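Local coordinates for protein MlnE (Bacillus amyloliquefaciens subsp. plantarum, PDB 5D2E) that acts as the NADP-dependent, B-type ketoreductase at the N-terminal end of a macrolactin assembly-line polyketide synthase, probably reducing beta-keto groups of the growing chain, at residues 288-293 and 301-306; 275-280 and 341-346. All blocks are in the same frame, centred on the assembly; numbering follows the deposited sequence.

Contact 1: residues 288-293 and 301-306; sequences LFAEYL and LILTGR. With NAP (NADP nicotinamide-adenine-dinucleotide phosphate), chain B.
This is a small buried apolar contact between helix 284-296 and strand 300-304, centred on Ala290, Leu301 and Leu303. The methyl of Ala290 faces the strand and meets two leucine ends. Its CB is 3.9 Å from Leu303 CD2 and 4.2 Å from Leu301 CD1. Leu301 CD1 also lies 3.6 Å from the backbone O of Ala290. The short alanine lets the helix come close: the CA atoms of Ala290 and Leu301 are 7.3 Å apart. In Leu303 the CB does not point at the helix, but CG sits beside the backbone N (chi1 -54°) and CD2 reaches over to it. The strand and helix belong to the beta-alpha-beta unit 275-279, 284-296 and 300-304 of the Rossmann-type ketoreductase domain. A quarter turn round the helix from Ala290, the Phe289 ring meets Phe406 and Phe484 edge-to-face. Past the strand, Gly305 passes close to the adenine, and Arg306 takes hold of the 2'-phosphate of NADP. Two of its donors share one phosphate oxygen: Arg306 N to NAP O3X is 2.7 Å, and Arg306 NE to NAP O3X is 2.9 Å and nearly straight at 174°. The bond from Arg306 NH2 to NAP O1X, 3.0 Å, is more bent. Adenine N7A lies over one face of the guanidinium, offset toward its rim, while O3X lies at the edge in its plane.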
loop_
_atom_site.group_PDB
_atom_site.type_symbol
_atom_site.label_atom_id
_atom_site.label_comp_id
_atom_site.label_asym_id
_atom_site.label_seq_id
_atom_site.Cartn_x
_atom_site.Cartn_y
_atom_site.Cartn_z
ATOM N N LEU A 288 14.334 -13.648 11.414
ATOM C CA LEU A 288 13.581 -14.853 11.591
ATOM C C LEU A 288 13.548 -15.589 10.240
ATOM O O LEU A 288 13.808 -16.767 10.184
ATOM C CB LEU A 288 12.168 -14.526 12.010
ATOM C CG LEU A 288 11.224 -15.699 12.215
ATOM C CD1 LEU A 288 11.616 -16.296 13.555
ATOM C CD2 LEU A 288 9.740 -15.385 12.247
ATOM N N PHE A 289 13.288 -14.874 9.158
ATOM C CA PHE A 289 13.440 -15.454 7.811
ATOM C C PHE A 289 14.882 -15.822 7.412
ATOM O O PHE A 289 15.111 -16.842 6.719
ATOM C CB PHE A 289 12.744 -14.577 6.730
ATOM C CG PHE A 289 11.262 -14.753 6.757
ATOM C CD1 PHE A 289 10.474 -14.069 7.662
ATOM C CD2 PHE A 289 10.660 -15.684 5.931
ATOM C CE1 PHE A 289 9.090 -14.275 7.727
ATOM C CE2 PHE A 289 9.296 -15.862 5.979
ATOM C CZ PHE A 289 8.513 -15.186 6.889
ATOM N N ALA A 290 15.871 -15.069 7.842
ATOM C CA ALA A 290 17.247 -15.464 7.470
ATOM C C ALA A 290 17.581 -16.854 8.076
ATOM O O ALA A 290 18.122 -17.712 7.387
ATOM C CB ALA A 290 18.281 -14.439 7.894
ATOM N N GLU A 291 17.204 -17.085 9.318
ATOM C CA GLU A 291 17.476 -18.388 9.935
ATOM C C GLU A 291 16.684 -19.480 9.206
ATOM O O GLU A 291 17.186 -20.571 8.966
ATOM C CB GLU A 291 17.031 -18.472 11.388
ATOM C CG GLU A 291 17.688 -17.562 12.384
ATOM C CD GLU A 291 17.160 -17.854 13.791
ATOM O OE1 GLU A 291 15.908 -17.819 14.044
ATOM O OE2 GLU A 291 18.031 -18.125 14.624
ATOM N N TYR A 292 15.420 -19.193 8.905
ATOM C CA TYR A 292 14.572 -20.116 8.174
ATOM C C TYR A 292 15.181 -20.539 6.853
ATOM O O TYR A 292 15.236 -21.769 6.521
ATOM C CB TYR A 292 13.211 -19.481 7.945
ATOM C CG TYR A 292 12.222 -20.381 7.216
ATOM C CD1 TYR A 292 11.587 -21.422 7.885
ATOM C CD2 TYR A 292 11.935 -20.189 5.880
ATOM C CE1 TYR A 292 10.686 -22.236 7.254
ATOM C CE2 TYR A 292 11.006 -21.009 5.239
ATOM C CZ TYR A 292 10.382 -22.020 5.939
ATOM O OH TYR A 292 9.474 -22.874 5.317
ATOM N N LEU A 293 15.707 -19.563 6.128
ATOM C CA LEU A 293 16.327 -19.832 4.804
ATOM C C LEU A 293 17.684 -20.579 4.928
ATOM O O LEU A 293 18.029 -21.424 4.105
ATOM C CB LEU A 293 16.579 -18.560 4.059
ATOM C CG LEU A 293 15.340 -17.730 3.608
ATOM C CD1 LEU A 293 15.766 -16.691 2.573
ATOM C CD2 LEU A 293 14.249 -18.640 3.069
ATOM N N LEU A 301 23.750 -15.373 2.388
ATOM C CA LEU A 301 22.768 -14.364 2.795
ATOM C C LEU A 301 23.400 -13.008 2.955
ATOM O O LEU A 301 24.452 -12.891 3.606
ATOM C CB LEU A 301 22.189 -14.786 4.119
ATOM C CG LEU A 301 21.356 -16.035 4.070
ATOM C CD1 LEU A 301 20.937 -16.560 5.436
ATOM C CD2 LEU A 301 20.153 -15.822 3.220
ATOM N N ILE A 302 22.775 -11.957 2.424
ATOM C CA ILE A 302 23.216 -10.574 2.716
ATOM C C ILE A 302 22.103 -9.878 3.455
ATOM O O ILE A 302 20.974 -9.885 2.980
ATOM C CB ILE A 302 23.511 -9.829 1.456
ATOM C CG1 ILE A 302 24.611 -10.537 0.674
ATOM C CG2 ILE A 302 23.874 -8.370 1.759
ATOM C CD1 ILE A 302 24.113 -11.593 -0.283
ATOM N N LEU A 303 22.363 -9.470 4.698
ATOM C CA LEU A 303 21.359 -8.785 5.560
ATOM C C LEU A 303 21.714 -7.335 5.463
ATOM O O LEU A 303 22.921 -6.992 5.531
ATOM C CB LEU A 303 21.525 -9.216 7.015
ATOM C CG LEU A 303 21.520 -10.715 7.378
ATOM C CD1 LEU A 303 21.472 -10.999 8.869
ATOM C CD2 LEU A 303 20.366 -11.428 6.689
ATOM N N THR A 304 20.699 -6.474 5.228
ATOM C CA THR A 304 20.927 -5.058 5.072
ATOM C C THR A 304 20.006 -4.295 5.986
ATOM O O THR A 304 18.849 -4.662 6.196
ATOM C CB THR A 304 20.813 -4.593 3.593
ATOM O OG1 THR A 304 21.743 -5.331 2.807
ATOM C CG2 THR A 304 21.220 -3.225 3.473
ATOM N N GLY A 305 20.585 -3.294 6.636
ATOM C CA GLY A 305 19.833 -2.264 7.402
ATOM C C GLY A 305 20.670 -0.991 7.338
ATOM O O GLY A 305 21.791 -0.979 6.820
ATOM N N ARG A 306 20.129 0.111 7.829
ATOM C CA ARG A 306 20.847 1.384 7.769
ATOM C C ARG A 306 21.977 1.454 8.800
ATOM O O ARG A 306 23.010 2.040 8.515
ATOM C CB ARG A 306 19.876 2.524 8.054
ATOM C CG ARG A 306 19.013 2.841 6.817
ATOM C CD ARG A 306 17.937 3.786 7.221
ATOM N NE ARG A 306 17.189 3.185 8.318
ATOM C CZ ARG A 306 16.316 3.853 9.057
ATOM N NH1 ARG A 306 16.053 5.122 8.745
ATOM N NH2 ARG A 306 15.662 3.238 10.050
HETATM P PA NAP B . 11.946 -4.270 12.666
HETATM O O1A NAP B . 12.559 -5.308 13.644
HETATM O O2A NAP B . 12.005 -2.773 12.911
HETATM O O5B NAP B . 12.776 -4.534 11.314
HETATM C C5B NAP B . 12.661 -3.610 10.239
HETATM C C4B NAP B . 14.091 -3.338 9.845
HETATM O O4B NAP B . 14.069 -2.403 8.745
HETATM C C3B NAP B . 14.957 -2.667 10.947
HETATM O O3B NAP B . 15.978 -3.563 11.398
HETATM C C2B NAP B . 15.605 -1.465 10.242
HETATM O O2B NAP B . 16.965 -1.363 10.558
HETATM C C1B NAP B . 15.325 -1.760 8.749
HETATM N N9A NAP B . 15.189 -0.573 7.916
HETATM C C8A NAP B . 14.319 0.497 8.087
HETATM N N7A NAP B . 14.526 1.461 7.125
HETATM C C5A NAP B . 15.469 0.975 6.293
HETATM C C6A NAP B . 16.148 1.451 5.110
HETATM N N6A NAP B . 15.761 2.666 4.599
HETATM N N1A NAP B . 17.183 0.665 4.568
HETATM C C2A NAP B . 17.503 -0.520 5.120
HETATM N N3A NAP B . 16.905 -1.026 6.234
HETATM C C4A NAP B . 15.928 -0.347 6.842
HETATM O O3 NAP B . 10.396 -4.648 12.330
HETATM P PN NAP B . 9.783 -6.133 12.098
HETATM O O1N NAP B . 8.743 -6.428 13.164
HETATM O O2N NAP B . 10.955 -7.003 11.723
HETATM O O5D NAP B . 8.923 -6.035 10.733
HETATM C C5D NAP B . 9.681 -6.190 9.499
HETATM C C4D NAP B . 8.817 -5.927 8.257
HETATM O O4D NAP B . 7.604 -6.666 8.280
HETATM C C3D NAP B . 8.419 -4.445 8.222
HETATM O O3D NAP B . 8.567 -3.965 6.898
HETATM C C2D NAP B . 6.978 -4.415 8.700
HETATM O O2D NAP B . 6.244 -3.270 8.181
HETATM C C1D NAP B . 6.426 -5.807 8.281
HETATM N N1N NAP B . 5.341 -6.223 9.206
HETATM C C2N NAP B . 5.619 -6.649 10.493
HETATM C C3N NAP B . 4.635 -7.044 11.418
HETATM C C7N NAP B . 4.983 -7.535 12.852
HETATM O O7N NAP B . 4.088 -7.810 13.655
HETATM N N7N NAP B . 6.242 -7.708 13.279
HETATM C C4N NAP B . 3.299 -6.961 11.000
HETATM C C5N NAP B . 3.016 -6.488 9.712
HETATM C C6N NAP B . 4.047 -6.144 8.818
HETATM P P2B NAP B . 17.829 0.033 10.483
HETATM O O1X NAP B . 17.184 1.065 11.398
HETATM O O2X NAP B . 19.279 -0.378 10.894
HETATM O O3X NAP B . 17.748 0.477 9.048
#

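Contact 2: residues 275-280 and 341-346; sequences VYLITG and DALIKY. With NAP (NADP nicotinamide-adenine-dinucleotide phosphate), chain B.
Leu277 of strand 275-279 meets Leu343 and Ile344 of helix 337-351 in a buried, wholly apolar contact. Leu277 and Leu343 reach toward each other tip to tip, with their CD2 atoms 3.9 Å apart. Both place CG opposite the backbone N (chi1 170° in each), which extends the two chains into the gap between strand and helix. Ile344 comes in across Leu277 at about a right angle. Its CD1 stands 3.9 Å from Leu277 CD2, so this one methyl of the strand touches both helix residues. The backbones stay well apart, with the CA atoms of Leu277 and Ile344 separated by 9.0 Å. Away from the strand the helix is open to solvent: Ala342 and Lys345 are exposed, and so is Tyr346 on its flank. Lys345 NZ makes a salt bridge to Asp341 OD2 at 2.7 Å, one turn back, meeting the oxygen from above the carboxylate plane. Just past the C-terminal end of the strand, Gly280 CA passes 3.6 Å from NAP O4B, too close to leave room for a side chain there. In this Rossmann-type domain, helix 386-394 flanks the contact: Leu391 touches Leu277, and Ala394 touches Ile344. Strand 300-304 lies beside strand 275-279, and its Thr304 touches both Leu277 and Leu343.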
loop_
_atom_site.group_PDB
_atom_site.type_symbol
_atom_site.label_atom_id
_atom_site.label_comp_id
_atom_site.label_asym_id
_atom_site.label_seq_id
_atom_site.Cartn_x
_atom_site.Cartn_y
_atom_site.Cartn_z
ATOM N N VAL A 275 22.083 -17.015 -3.682
ATOM C CA VAL A 275 22.440 -15.774 -3.043
ATOM C C VAL A 275 21.161 -14.974 -2.807
ATOM O O VAL A 275 20.418 -14.721 -3.778
ATOM C CB VAL A 275 23.365 -14.969 -3.934
ATOM C CG1 VAL A 275 23.871 -13.763 -3.219
ATOM C CG2 VAL A 275 24.531 -15.830 -4.429
ATOM N N TYR A 276 20.886 -14.652 -1.522
ATOM C CA TYR A 276 19.653 -13.974 -1.072
ATOM C C TYR A 276 19.887 -12.703 -0.272
ATOM O O TYR A 276 20.772 -12.630 0.566
ATOM C CB TYR A 276 18.756 -14.955 -0.316
ATOM C CG TYR A 276 18.554 -16.218 -1.180
ATOM C CD1 TYR A 276 17.606 -16.259 -2.185
ATOM C CD2 TYR A 276 19.369 -17.345 -1.006
ATOM C CE1 TYR A 276 17.461 -17.379 -2.959
ATOM C CE2 TYR A 276 19.222 -18.474 -1.775
ATOM C CZ TYR A 276 18.289 -18.483 -2.769
ATOM O OH TYR A 276 18.158 -19.609 -3.567
ATOM N N LEU A 277 19.132 -11.660 -0.597
ATOM C CA LEU A 277 19.203 -10.366 0.100
ATOM C C LEU A 277 17.983 -10.223 0.948
ATOM O O LEU A 277 16.885 -10.387 0.466
ATOM C CB LEU A 277 19.231 -9.237 -0.896
ATOM C CG LEU A 277 19.064 -7.781 -0.418
ATOM C CD1 LEU A 277 20.181 -7.453 0.566
ATOM C CD2 LEU A 277 19.113 -6.850 -1.613
ATOM N N ILE A 278 18.175 -9.895 2.218
ATOM C CA ILE A 278 17.087 -9.576 3.090
ATOM C C ILE A 278 17.308 -8.185 3.582
ATOM O O ILE A 278 18.244 -7.910 4.368
ATOM C CB ILE A 278 17.023 -10.523 4.261
ATOM C CG1 ILE A 278 17.032 -11.959 3.746
ATOM C CG2 ILE A 278 15.776 -10.312 5.083
ATOM C CD1 ILE A 278 16.898 -13.023 4.827
ATOM N N THR A 279 16.432 -7.297 3.147
ATOM C CA THR A 279 16.460 -5.934 3.644
ATOM C C THR A 279 15.757 -5.903 4.993
ATOM O O THR A 279 14.832 -6.720 5.271
ATOM C CB THR A 279 15.761 -4.925 2.686
ATOM O OG1 THR A 279 14.361 -5.157 2.677
ATOM C CG2 THR A 279 16.388 -4.944 1.302
ATOM N N GLY A 280 16.222 -5.025 5.880
ATOM C CA GLY A 280 15.807 -5.143 7.292
ATOM C C GLY A 280 16.180 -6.502 7.881
ATOM O O GLY A 280 15.517 -6.999 8.804
ATOM N N ASP A 341 21.668 0.729 -5.586
ATOM C CA ASP A 341 22.392 0.306 -6.760
ATOM C C ASP A 341 23.780 -0.255 -6.378
ATOM O O ASP A 341 24.172 -1.349 -6.838
ATOM C CB ASP A 341 22.542 1.465 -7.729
ATOM C CG ASP A 341 22.911 0.992 -9.161
ATOM O OD1 ASP A 341 22.427 -0.089 -9.631
ATOM O OD2 ASP A 341 23.674 1.728 -9.822
ATOM N N ALA A 342 24.498 0.487 -5.541
ATOM C CA ALA A 342 25.806 0.058 -5.031
ATOM C C ALA A 342 25.692 -1.253 -4.334
ATOM O O ALA A 342 26.567 -2.077 -4.456
ATOM C CB ALA A 342 26.378 1.102 -4.071
ATOM N N LEU A 343 24.605 -1.469 -3.577
ATOM C CA LEU A 343 24.385 -2.702 -2.861
ATOM C C LEU A 343 24.276 -3.936 -3.819
ATOM O O LEU A 343 24.917 -4.975 -3.605
ATOM C CB LEU A 343 23.171 -2.582 -1.938
ATOM C CG LEU A 343 22.669 -3.876 -1.287
ATOM C CD1 LEU A 343 23.677 -4.485 -0.340
ATOM C CD2 LEU A 343 21.287 -3.718 -0.636
ATOM N N ILE A 344 23.439 -3.834 -4.850
ATOM C CA ILE A 344 23.249 -4.936 -5.799
ATOM C C ILE A 344 24.575 -5.192 -6.559
ATOM O O ILE A 344 25.003 -6.349 -6.679
ATOM C CB ILE A 344 22.090 -4.674 -6.783
ATOM C CG1 ILE A 344 20.739 -4.460 -6.041
ATOM C CG2 ILE A 344 22.017 -5.764 -7.825
ATOM C CD1 ILE A 344 20.343 -5.429 -4.981
ATOM N N LYS A 345 25.242 -4.140 -6.972
ATOM C CA LYS A 345 26.579 -4.269 -7.594
ATOM C C LYS A 345 27.592 -5.021 -6.738
ATOM O O LYS A 345 28.328 -5.880 -7.243
ATOM C CB LYS A 345 27.112 -2.901 -7.963
ATOM C CG LYS A 345 26.483 -2.434 -9.244
ATOM C CD LYS A 345 26.695 -0.961 -9.509
ATOM C CE LYS A 345 26.114 -0.700 -10.885
ATOM N NZ LYS A 345 25.859 0.737 -11.108
ATOM N N TYR A 346 27.591 -4.743 -5.448
ATOM C CA TYR A 346 28.508 -5.383 -4.532
ATOM C C TYR A 346 28.175 -6.832 -4.363
ATOM O O TYR A 346 29.093 -7.680 -4.247
ATOM C CB TYR A 346 28.526 -4.651 -3.218
ATOM C CG TYR A 346 29.258 -5.362 -2.106
ATOM C CD1 TYR A 346 30.635 -5.250 -1.979
ATOM C CD2 TYR A 346 28.573 -6.169 -1.192
ATOM C CE1 TYR A 346 31.308 -5.909 -0.954
ATOM C CE2 TYR A 346 29.240 -6.831 -0.165
ATOM C CZ TYR A 346 30.615 -6.688 -0.061
ATOM O OH TYR A 346 31.312 -7.331 0.931
HETATM P PA NAP B . 11.946 -4.270 12.666
HETATM O O1A NAP B . 12.559 -5.308 13.644
HETATM O O2A NAP B . 12.005 -2.773 12.911
HETATM O O5B NAP B . 12.776 -4.534 11.314
HETATM C C5B NAP B . 12.661 -3.610 10.239
HETATM C C4B NAP B . 14.091 -3.338 9.845
HETATM O O4B NAP B . 14.069 -2.403 8.745
HETATM C C3B NAP B . 14.957 -2.667 10.947
HETATM O O3B NAP B . 15.978 -3.563 11.398
HETATM C C2B NAP B . 15.605 -1.465 10.242
HETATM O O2B NAP B . 16.965 -1.363 10.558
HETATM C C1B NAP B . 15.325 -1.760 8.749
HETATM N N9A NAP B . 15.189 -0.573 7.916
HETATM C C8A NAP B . 14.319 0.497 8.087
HETATM N N7A NAP B . 14.526 1.461 7.125
HETATM C C5A NAP B . 15.469 0.975 6.293
HETATM C C6A NAP B . 16.148 1.451 5.110
HETATM N N6A NAP B . 15.761 2.666 4.599
HETATM N N1A NAP B . 17.183 0.665 4.568
HETATM C C2A NAP B . 17.503 -0.520 5.120
HETATM N N3A NAP B . 16.905 -1.026 6.234
HETATM C C4A NAP B . 15.928 -0.347 6.842
HETATM O O3 NAP B . 10.396 -4.648 12.330
HETATM P PN NAP B . 9.783 -6.133 12.098
HETATM O O1N NAP B . 8.743 -6.428 13.164
HETATM O O2N NAP B . 10.955 -7.003 11.723
HETATM O O5D NAP B . 8.923 -6.035 10.733
HETATM C C5D NAP B . 9.681 -6.190 9.499
HETATM C C4D NAP B . 8.817 -5.927 8.257
HETATM O O4D NAP B . 7.604 -6.666 8.280
HETATM C C3D NAP B . 8.419 -4.445 8.222
HETATM O O3D NAP B . 8.567 -3.965 6.898
HETATM C C2D NAP B . 6.978 -4.415 8.700
HETATM O O2D NAP B . 6.244 -3.270 8.181
HETATM C C1D NAP B . 6.426 -5.807 8.281
HETATM N N1N NAP B . 5.341 -6.223 9.206
HETATM C C2N NAP B . 5.619 -6.649 10.493
HETATM C C3N NAP B . 4.635 -7.044 11.418
HETATM C C7N NAP B . 4.983 -7.535 12.852
HETATM O O7N NAP B . 4.088 -7.810 13.655
HETATM N N7N NAP B . 6.242 -7.708 13.279
HETATM C C4N NAP B . 3.299 -6.961 11.000
HETATM C C5N NAP B . 3.016 -6.488 9.712
HETATM C C6N NAP B . 4.047 -6.144 8.818
HETATM P P2B NAP B . 17.829 0.033 10.483
HETATM O O1X NAP B . 17.184 1.065 11.398
HETATM O O2X NAP B . 19.279 -0.378 10.894
HETATM O O3X NAP B . 17.748 0.477 9.048
#

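Contacts 1 and 2 each use one strand of the parallel pair 300-304 and 275-279, and their centres are 11 Å apart. Ile302 probably hydrogen-bonds strand 275-279 twice: Ile302 N to Tyr276 O is 2.8 Å, and Ile302 O to Ile278 N is 2.9 Å. Leu277 CD1 also packs 3.5 Å from Ile302 O. Helices 284-296 and 337-351 cover opposite faces of these strands. Along the chain, contact 1 is nested within the loop closed by contact 2. Both lead to NADP: residues 301-306 reach its adenine and 2'-phosphate, and residues 275-280 its adenosine ribose. Gly284, Leu285, Ser307, Lys384, Tyr421 and Trp452 supply further hydrogen bonds to the cofactor.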